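Local coordinates for protein tryptophan decarboxylase 1 (Oryza sativa subsp. japonica, PDB 6KHO) that decarboxylates L-tryptophan to tryptamine and 5-hydroxy-L-tryptophan to serotonin, working as a pyridoxal 5'-phosphate-dependent homodimer, at residues A[206-211]-A[247-252]; A[232-237]-A[242-247]; A[264-269]-A[282-287]. All coordinates share one frame; numbering follows the deposited sequence.

Contact 1. Residues A[206-211]-A[247-252]; sequences AVYAAD and ARLLEA
Y208 of strand 205-210 meets L249 and A252 of helix 246-258, L249 at the tyrosine's CB and A252 at CE2, farther along the side chain. Before it in the strand, A206 belongs to the sheet rather than to the helix: its backbone is hydrogen-bonded to V262 and T264 of the next strand. Y208 CA and L249 CA, the closest pair of CA atoms, are 7.7 Å apart, and the CB of Y208 points at the helix. The inner end of the tyrosine is touched by a single methyl, L249 CD1, which lies 3.8 Å from Y208 CB; the two side chains run at about a right angle to each other. With CG turned anti to the carbonyl carbon (chi1 -50°), the ring reaches on to the following helical turn, where Y208 CE2 lies 4.0 Å from A252 C and 4.3 Å from A252 CB. Both neighbours approach the ring obliquely. Its hydroxyl is satisfied farther along the same helix, by a hydrogen bond to D256 OD2. A209, next in the strand, turns its methyl to the other side of the sheet. This alternation, with a helix laid over strand 205-210, next to the edge strand, belongs to a beta-alpha-beta crossover: helix 246-258 passes across strand 205-210 while linking its parallel neighbours 231-234 and 262-269 in the fold type I domain of PLP enzymes.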
loop_
_atom_site.group_PDB
_atom_site.type_symbol
_atom_site.label_atom_id
_atom_site.label_comp_id
_atom_site.label_asym_id
_atom_site.label_seq_id
_atom_site.Cartn_x
_atom_site.Cartn_y
_atom_site.Cartn_z
ATOM N N ALA A 206 24.555 -7.123 -11.474
ATOM C CA ALA A 206 23.760 -8.259 -11.912
ATOM C C ALA A 206 22.962 -8.828 -10.749
ATOM O O ALA A 206 23.409 -8.793 -9.598
ATOM C CB ALA A 206 24.641 -9.362 -12.513
ATOM N N VAL A 207 21.779 -9.377 -11.067
ATOM C CA VAL A 207 20.892 -9.993 -10.087
ATOM C C VAL A 207 20.405 -11.333 -10.629
ATOM O O VAL A 207 20.382 -11.569 -11.841
ATOM C CB VAL A 207 19.689 -9.087 -9.718
ATOM C CG1 VAL A 207 20.170 -7.730 -9.254
ATOM C CG2 VAL A 207 18.738 -8.928 -10.894
ATOM N N TYR A 208 20.007 -12.214 -9.702
ATOM C CA TYR A 208 19.788 -13.630 -9.984
ATOM C C TYR A 208 18.535 -14.156 -9.298
ATOM O O TYR A 208 18.297 -13.887 -8.116
ATOM C CB TYR A 208 20.983 -14.483 -9.522
ATOM C CG TYR A 208 22.291 -13.937 -10.022
ATOM C CD1 TYR A 208 22.913 -12.880 -9.367
ATOM C CD2 TYR A 208 22.900 -14.456 -11.166
ATOM C CE1 TYR A 208 24.090 -12.345 -9.829
ATOM C CE2 TYR A 208 24.096 -13.926 -11.638
ATOM C CZ TYR A 208 24.681 -12.870 -10.958
ATOM O OH TYR A 208 25.863 -12.321 -11.390
ATOM N N ALA A 209 17.757 -14.948 -10.034
ATOM C CA ALA A 209 16.671 -15.707 -9.443
ATOM C C ALA A 209 16.348 -16.885 -10.352
ATOM O O ALA A 209 16.622 -16.848 -11.553
ATOM C CB ALA A 209 15.435 -14.824 -9.235
ATOM N N ALA A 210 15.775 -17.930 -9.766
ATOM C CA ALA A 210 15.283 -19.051 -10.553
ATOM C C ALA A 210 14.159 -18.613 -11.487
ATOM O O ALA A 210 13.441 -17.637 -11.233
ATOM C CB ALA A 210 14.789 -20.166 -9.629
ATOM N N ASP A 211 13.991 -19.358 -12.583
ATOM C CA ASP A 211 12.906 -19.024 -13.492
ATOM C C ASP A 211 11.529 -19.322 -12.906
ATOM O O ASP A 211 10.530 -18.981 -13.539
ATOM C CB ASP A 211 13.076 -19.745 -14.837
ATOM C CG ASP A 211 13.054 -21.257 -14.716
ATOM O OD1 ASP A 211 12.755 -21.786 -13.626
ATOM O OD2 ASP A 211 13.354 -21.930 -15.733
ATOM N N ALA A 247 24.457 -25.202 -7.929
ATOM C CA ALA A 247 25.556 -25.281 -8.884
ATOM C C ALA A 247 25.294 -24.389 -10.091
ATOM O O ALA A 247 26.198 -23.692 -10.562
ATOM C CB ALA A 247 25.778 -26.731 -9.318
ATOM N N ARG A 248 24.056 -24.382 -10.595
ATOM C CA ARG A 248 23.732 -23.504 -11.715
ATOM C C ARG A 248 23.813 -22.034 -11.308
ATOM O O ARG A 248 24.200 -21.183 -12.119
ATOM C CB ARG A 248 22.336 -23.833 -12.266
ATOM C CG ARG A 248 22.318 -24.950 -13.312
ATOM C CD ARG A 248 20.924 -25.212 -13.888
ATOM N NE ARG A 248 20.777 -26.608 -14.314
ATOM C CZ ARG A 248 19.684 -27.124 -14.876
ATOM N NH1 ARG A 248 18.614 -26.369 -15.093
ATOM N NH2 ARG A 248 19.656 -28.407 -15.222
ATOM N N LEU A 249 23.466 -21.717 -10.058
ATOM C CA LEU A 249 23.581 -20.338 -9.595
ATOM C C LEU A 249 25.045 -19.911 -9.501
ATOM O O LEU A 249 25.413 -18.814 -9.944
ATOM C CB LEU A 249 22.879 -20.189 -8.244
ATOM C CG LEU A 249 23.125 -18.861 -7.531
ATOM C CD1 LEU A 249 22.500 -17.700 -8.297
ATOM C CD2 LEU A 249 22.612 -18.901 -6.089
ATOM N N LEU A 250 25.894 -20.769 -8.926
ATOM C CA LEU A 250 27.314 -20.439 -8.786
ATOM C C LEU A 250 27.972 -20.228 -10.147
ATOM O O LEU A 250 28.780 -19.305 -10.323
ATOM C CB LEU A 250 28.033 -21.539 -7.999
ATOM C CG LEU A 250 29.559 -21.435 -7.836
ATOM C CD1 LEU A 250 29.998 -20.045 -7.408
ATOM C CD2 LEU A 250 30.031 -22.453 -6.817
ATOM N N GLU A 251 27.630 -21.062 -11.129
ATOM C CA GLU A 251 28.225 -20.896 -12.448
ATOM C C GLU A 251 27.810 -19.569 -13.079
ATOM O O GLU A 251 28.648 -18.857 -13.645
ATOM C CB GLU A 251 27.840 -22.082 -13.328
ATOM C CG GLU A 251 28.054 -21.863 -14.793
ATOM C CD GLU A 251 27.316 -22.891 -15.628
ATOM O OE1 GLU A 251 27.587 -22.974 -16.848
ATOM O OE2 GLU A 251 26.454 -23.606 -15.059
ATOM N N ALA A 252 26.531 -19.193 -12.952
ATOM C CA ALA A 252 26.075 -17.922 -13.511
ATOM C C ALA A 252 26.755 -16.735 -12.835
ATOM O O ALA A 252 27.180 -15.785 -13.504
ATOM C CB ALA A 252 24.552 -17.799 -13.377
#

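Contact 2. Residues A[232-237]-A[242-247]; sequences RSIPTG and YGLDPA
G237 and Y242 face each other across the neck of the turn that follows strand 231-234, and two independent features tie them. The amide Y242 N donates to G237 O at 3.0 Å, fairly straight at 147°, although it reaches the oxygen from well above the carbonyl plane. The tyrosine ring then folds back, one face lying over the glycine backbone, with G237 C 3.7 Å above the ring plane and offset toward the rim. T236 comes at the ring's edge, its OG1 3.7 Å from Y242 CD1, and packs closely on the backbone beyond, with T236 OG1 3.4 Å from Y242 O and T236 CG2 3.9 Å from G243 O. That hydroxyl occupies the crowded position between backbone N and carbonyl carbon (chi1 73°), and its hydrogen bond goes to D211 OD1, just past the end of strand 205-210. Replacing Y242 with an alanine would probably leave the G237 peptide without its ring cover and T236 OG1 without the ring edge beside it. Deeper in, the packing is purely apolar: I234 CG2 and L244 CD1 touch at 3.7 Å, both residues being buried. Between these two patches the segments stand farther apart on the P235 side. P235 itself is exposed and turned away, and a water spans the separation by donating to P235 O at 2.8 Å and accepting from D245 N at 2.9 Å. D245 is also the N-cap of helix 246-258, its OD1 accepting from A247 N above the carboxylate plane. The contact therefore sits where edge strand 231-234 hands over to that helix: L244 rests on A210 of strand 205-210 and on V284, while P246 lies against A283 and V287 of helix 281-289.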
loop_
_atom_site.group_PDB
_atom_site.type_symbol
_atom_site.label_atom_id
_atom_site.label_comp_id
_atom_site.label_asym_id
_atom_site.label_seq_id
_atom_site.Cartn_x
_atom_site.Cartn_y
_atom_site.Cartn_z
ATOM N N ARG A 232 19.289 -12.090 -14.358
ATOM C CA ARG A 232 19.467 -13.494 -14.724
ATOM C C ARG A 232 18.313 -14.340 -14.202
ATOM O O ARG A 232 18.124 -14.454 -12.985
ATOM C CB ARG A 232 20.781 -14.038 -14.164
ATOM C CG ARG A 232 21.993 -13.216 -14.511
ATOM C CD ARG A 232 22.630 -13.695 -15.789
ATOM N NE ARG A 232 23.765 -12.852 -16.143
ATOM C CZ ARG A 232 23.703 -11.854 -17.019
ATOM N NH1 ARG A 232 22.556 -11.579 -17.637
ATOM N NH2 ARG A 232 24.790 -11.138 -17.286
ATOM N N SER A 233 17.575 -14.964 -15.119
ATOM C CA SER A 233 16.542 -15.939 -14.780
ATOM C C SER A 233 17.128 -17.330 -14.991
ATOM O O SER A 233 17.255 -17.796 -16.126
ATOM C CB SER A 233 15.291 -15.718 -15.624
ATOM O OG SER A 233 14.341 -16.739 -15.384
ATOM N N ILE A 234 17.482 -17.994 -13.900
ATOM C CA ILE A 234 18.231 -19.250 -13.982
ATOM C C ILE A 234 17.264 -20.394 -14.278
ATOM O O ILE A 234 16.272 -20.565 -13.543
ATOM C CB ILE A 234 19.003 -19.497 -12.691
ATOM C CG1 ILE A 234 20.030 -18.379 -12.500
ATOM C CG2 ILE A 234 19.686 -20.860 -12.719
ATOM C CD1 ILE A 234 20.940 -18.598 -11.341
ATOM N N PRO A 235 17.518 -21.192 -15.324
ATOM C CA PRO A 235 16.631 -22.322 -15.632
ATOM C C PRO A 235 16.615 -23.365 -14.525
ATOM O O PRO A 235 17.628 -23.631 -13.874
ATOM C CB PRO A 235 17.226 -22.901 -16.925
ATOM C CG PRO A 235 18.059 -21.789 -17.505
ATOM C CD PRO A 235 18.584 -21.027 -16.329
ATOM N N THR A 236 15.445 -23.969 -14.325
ATOM C CA THR A 236 15.263 -25.084 -13.407
ATOM C C THR A 236 14.614 -26.238 -14.159
ATOM O O THR A 236 14.002 -26.055 -15.214
ATOM C CB THR A 236 14.385 -24.700 -12.203
ATOM O OG1 THR A 236 13.022 -24.572 -12.631
ATOM C CG2 THR A 236 14.844 -23.377 -11.593
ATOM N N GLY A 237 14.727 -27.436 -13.601
ATOM C CA GLY A 237 14.145 -28.580 -14.267
ATOM C C GLY A 237 13.646 -29.600 -13.273
ATOM O O GLY A 237 13.799 -29.450 -12.058
ATOM N N TYR A 242 12.067 -28.467 -9.795
ATOM C CA TYR A 242 12.006 -27.079 -10.228
ATOM C C TYR A 242 12.489 -26.095 -9.162
ATOM O O TYR A 242 12.273 -24.889 -9.304
ATOM C CB TYR A 242 10.594 -26.740 -10.726
ATOM C CG TYR A 242 10.231 -27.627 -11.909
ATOM C CD1 TYR A 242 10.618 -27.277 -13.202
ATOM C CD2 TYR A 242 9.563 -28.838 -11.727
ATOM C CE1 TYR A 242 10.320 -28.092 -14.293
ATOM C CE2 TYR A 242 9.257 -29.664 -12.817
ATOM C CZ TYR A 242 9.642 -29.280 -14.097
ATOM O OH TYR A 242 9.356 -30.074 -15.187
ATOM N N GLY A 243 13.177 -26.575 -8.113
ATOM C CA GLY A 243 13.915 -25.683 -7.238
ATOM C C GLY A 243 15.243 -25.241 -7.844
ATOM O O GLY A 243 15.791 -25.874 -8.750
ATOM N N LEU A 244 15.767 -24.125 -7.338
ATOM C CA LEU A 244 17.032 -23.600 -7.845
ATOM C C LEU A 244 18.183 -24.553 -7.530
ATOM O O LEU A 244 18.369 -24.969 -6.380
ATOM C CB LEU A 244 17.313 -22.220 -7.254
ATOM C CG LEU A 244 18.597 -21.529 -7.720
ATOM C CD1 LEU A 244 18.601 -21.308 -9.232
ATOM C CD2 LEU A 244 18.754 -20.201 -6.993
ATOM N N ASP A 245 18.944 -24.916 -8.565
ATOM C CA ASP A 245 20.155 -25.707 -8.388
ATOM C C ASP A 245 21.301 -24.770 -8.021
ATOM O O ASP A 245 21.636 -23.881 -8.813
ATOM C CB ASP A 245 20.476 -26.474 -9.669
ATOM C CG ASP A 245 21.647 -27.450 -9.514
ATOM O OD1 ASP A 245 22.295 -27.491 -8.442
ATOM O OD2 ASP A 245 21.905 -28.198 -10.480
ATOM N N PRO A 246 21.904 -24.905 -6.837
ATOM C CA PRO A 246 22.946 -23.943 -6.452
ATOM C C PRO A 246 24.191 -24.039 -7.319
ATOM O O PRO A 246 24.914 -23.045 -7.452
ATOM C CB PRO A 246 23.240 -24.306 -4.987
ATOM C CG PRO A 246 22.131 -25.215 -4.573
ATOM C CD PRO A 246 21.686 -25.921 -5.798
ATOM N N ALA A 247 24.457 -25.202 -7.929
ATOM C CA ALA A 247 25.556 -25.281 -8.884
ATOM C C ALA A 247 25.294 -24.389 -10.091
ATOM O O ALA A 247 26.198 -23.692 -10.562
ATOM C CB ALA A 247 25.778 -26.731 -9.318
HETATM O O HOH W 1 18.331 -24.683 -11.414
#

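Contact 3. Residues A[264-269]-A[282-287]; sequences TYVCAT and GAVADV
V284 of helix 281-289 is the helical residue that reaches strand 262-269 here, and its side chain meets V266 and A268, two strand positions apart. Its CA stands 7.3 Å from A268 CA, and its CB points toward the strand. At CB there is as yet no close contact with the strand. The work falls to the branches. V284 CG1, extended anti to the backbone N (chi1 167°), ends 3.8 Å from V266 CG1, and the same methyl lies 4.3 Å from A268 CB, so that it bridges the two strand residues. V266 answers with its own CG1, likewise anti to its backbone N (chi1 180°), and the two valines approach at a slant. The other branch, V284 CG2, takes a different neighbour, lying 4.0 Å from L244 CD2 of the loop ahead of helix 246-258. L249 of that helix also touches V284, so the residue packs against the strand, the loop and a second helix.

The strand shows the expected alternation: V266 and A268 face the helix, whereas C267, between them, points away and packs on D298, a residue of the cofactor pocket. Strand 262-269 and helix 281-289 form the first two elements of a beta-alpha-beta unit completed by strand 294-298, and the side chain of A268 lies about 11 Å from the bound PLP. No hydrogen bond or charge crosses between the two segments. With only methyl groups meeting over 99 Å² of buried surface, the contact is consistent with van der Waals packing and the hydrophobic effect, and it contains no directional bond.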
loop_
_atom_site.group_PDB
_atom_site.type_symbol
_atom_site.label_atom_id
_atom_site.label_comp_id
_atom_site.label_asym_id
_atom_site.label_seq_id
_atom_site.Cartn_x
_atom_site.Cartn_y
_atom_site.Cartn_z
ATOM N N THR A 264 25.028 -8.858 -7.305
ATOM C CA THR A 264 24.504 -7.897 -6.347
ATOM C C THR A 264 23.433 -8.464 -5.424
ATOM O O THR A 264 23.394 -8.083 -4.251
ATOM C CB THR A 264 23.960 -6.668 -7.100
ATOM O OG1 THR A 264 25.053 -5.968 -7.724
ATOM C CG2 THR A 264 23.208 -5.710 -6.169
ATOM N N TYR A 265 22.613 -9.405 -5.893
ATOM C CA TYR A 265 21.384 -9.769 -5.191
ATOM C C TYR A 265 20.872 -11.080 -5.764
ATOM O O TYR A 265 20.859 -11.262 -6.985
ATOM C CB TYR A 265 20.349 -8.650 -5.352
ATOM C CG TYR A 265 19.009 -8.784 -4.627
ATOM C CD1 TYR A 265 18.060 -9.723 -5.010
ATOM C CD2 TYR A 265 18.674 -7.891 -3.609
ATOM C CE1 TYR A 265 16.811 -9.790 -4.352
ATOM C CE2 TYR A 265 17.438 -7.946 -2.955
ATOM C CZ TYR A 265 16.518 -8.896 -3.325
ATOM O OH TYR A 265 15.284 -8.908 -2.689
ATOM N N VAL A 266 20.472 -11.991 -4.879
ATOM C CA VAL A 266 19.859 -13.263 -5.257
ATOM C C VAL A 266 18.509 -13.385 -4.547
ATOM O O VAL A 266 18.418 -13.151 -3.340
ATOM C CB VAL A 266 20.757 -14.463 -4.885
ATOM C CG1 VAL A 266 20.097 -15.762 -5.287
ATOM C CG2 VAL A 266 22.166 -14.349 -5.524
ATOM N N CYS A 267 17.470 -13.785 -5.282
ATOM C CA CYS A 267 16.174 -14.102 -4.685
ATOM C C CYS A 267 15.977 -15.611 -4.667
ATOM O O CYS A 267 15.985 -16.252 -5.720
ATOM C CB CYS A 267 15.024 -13.432 -5.442
ATOM S SG CYS A 267 13.401 -13.607 -4.589
ATOM N N ALA A 268 15.811 -16.177 -3.479
ATOM C CA ALA A 268 15.430 -17.574 -3.310
ATOM C C ALA A 268 13.968 -17.635 -2.894
ATOM O O ALA A 268 13.521 -16.825 -2.075
ATOM C CB ALA A 268 16.293 -18.262 -2.253
ATOM N N THR A 269 13.217 -18.581 -3.454
ATOM C CA THR A 269 11.792 -18.702 -3.159
ATOM C C THR A 269 11.508 -20.012 -2.439
ATOM O O THR A 269 11.923 -21.083 -2.900
ATOM C CB THR A 269 10.945 -18.618 -4.436
ATOM O OG1 THR A 269 11.170 -17.362 -5.077
ATOM C CG2 THR A 269 9.433 -18.734 -4.099
ATOM N N GLY A 282 19.915 -22.439 2.535
ATOM C CA GLY A 282 21.289 -22.407 3.011
ATOM C C GLY A 282 22.303 -22.525 1.887
ATOM O O GLY A 282 23.281 -21.771 1.830
ATOM N N ALA A 283 22.077 -23.460 0.966
ATOM C CA ALA A 283 23.028 -23.639 -0.128
ATOM C C ALA A 283 23.105 -22.401 -1.017
ATOM O O ALA A 283 24.182 -22.077 -1.533
ATOM C CB ALA A 283 22.651 -24.869 -0.956
ATOM N N VAL A 284 21.988 -21.688 -1.192
ATOM C CA VAL A 284 21.994 -20.463 -1.991
ATOM C C VAL A 284 22.790 -19.370 -1.287
ATOM O O VAL A 284 23.569 -18.643 -1.916
ATOM C CB VAL A 284 20.549 -20.007 -2.279
ATOM C CG1 VAL A 284 20.521 -18.584 -2.837
ATOM C CG2 VAL A 284 19.891 -20.961 -3.252
ATOM N N ALA A 285 22.570 -19.204 0.019
ATOM C CA ALA A 285 23.274 -18.166 0.759
ATOM C C ALA A 285 24.781 -18.397 0.716
ATOM O O ALA A 285 25.562 -17.448 0.617
ATOM C CB ALA A 285 22.784 -18.138 2.203
ATOM N N ASP A 286 25.202 -19.658 0.806
ATOM C CA ASP A 286 26.626 -19.969 0.762
ATOM C C ASP A 286 27.224 -19.600 -0.587
ATOM O O ASP A 286 28.317 -19.026 -0.655
ATOM C CB ASP A 286 26.832 -21.451 1.067
ATOM C CG ASP A 286 26.472 -21.799 2.494
ATOM O OD1 ASP A 286 26.256 -20.860 3.296
ATOM O OD2 ASP A 286 26.381 -23.005 2.814
ATOM N N VAL A 287 26.506 -19.893 -1.674
ATOM C CA VAL A 287 26.983 -19.513 -2.998
ATOM C C VAL A 287 27.088 -17.997 -3.107
ATOM O O VAL A 287 28.108 -17.456 -3.553
ATOM C CB VAL A 287 26.073 -20.112 -4.084
ATOM C CG1 VAL A 287 26.473 -19.605 -5.419
ATOM C CG2 VAL A 287 26.183 -21.631 -4.081
#

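Contacts 1 and 3 are buried helix-on-sheet packings, whereas contact 2 is only partly buried and lies at the sheet's edge. Strand 205-210 runs between the other two strands: A209 and D211 probably hydrogen-bond through their backbones to I234, as do A206 and Y208 to T264 and C267. Helix 246-258 is common to contacts 1 and 2, which share A247, and it packs against helix 281-289 of contact 3 through L250 and V287. Chemistry follows position. Contact 3 is aliphatic throughout, contact 1 adds an aromatic ring with a polar end, and contact 2, at the turn, brings in backbone bonding, a helix cap and a bridging water.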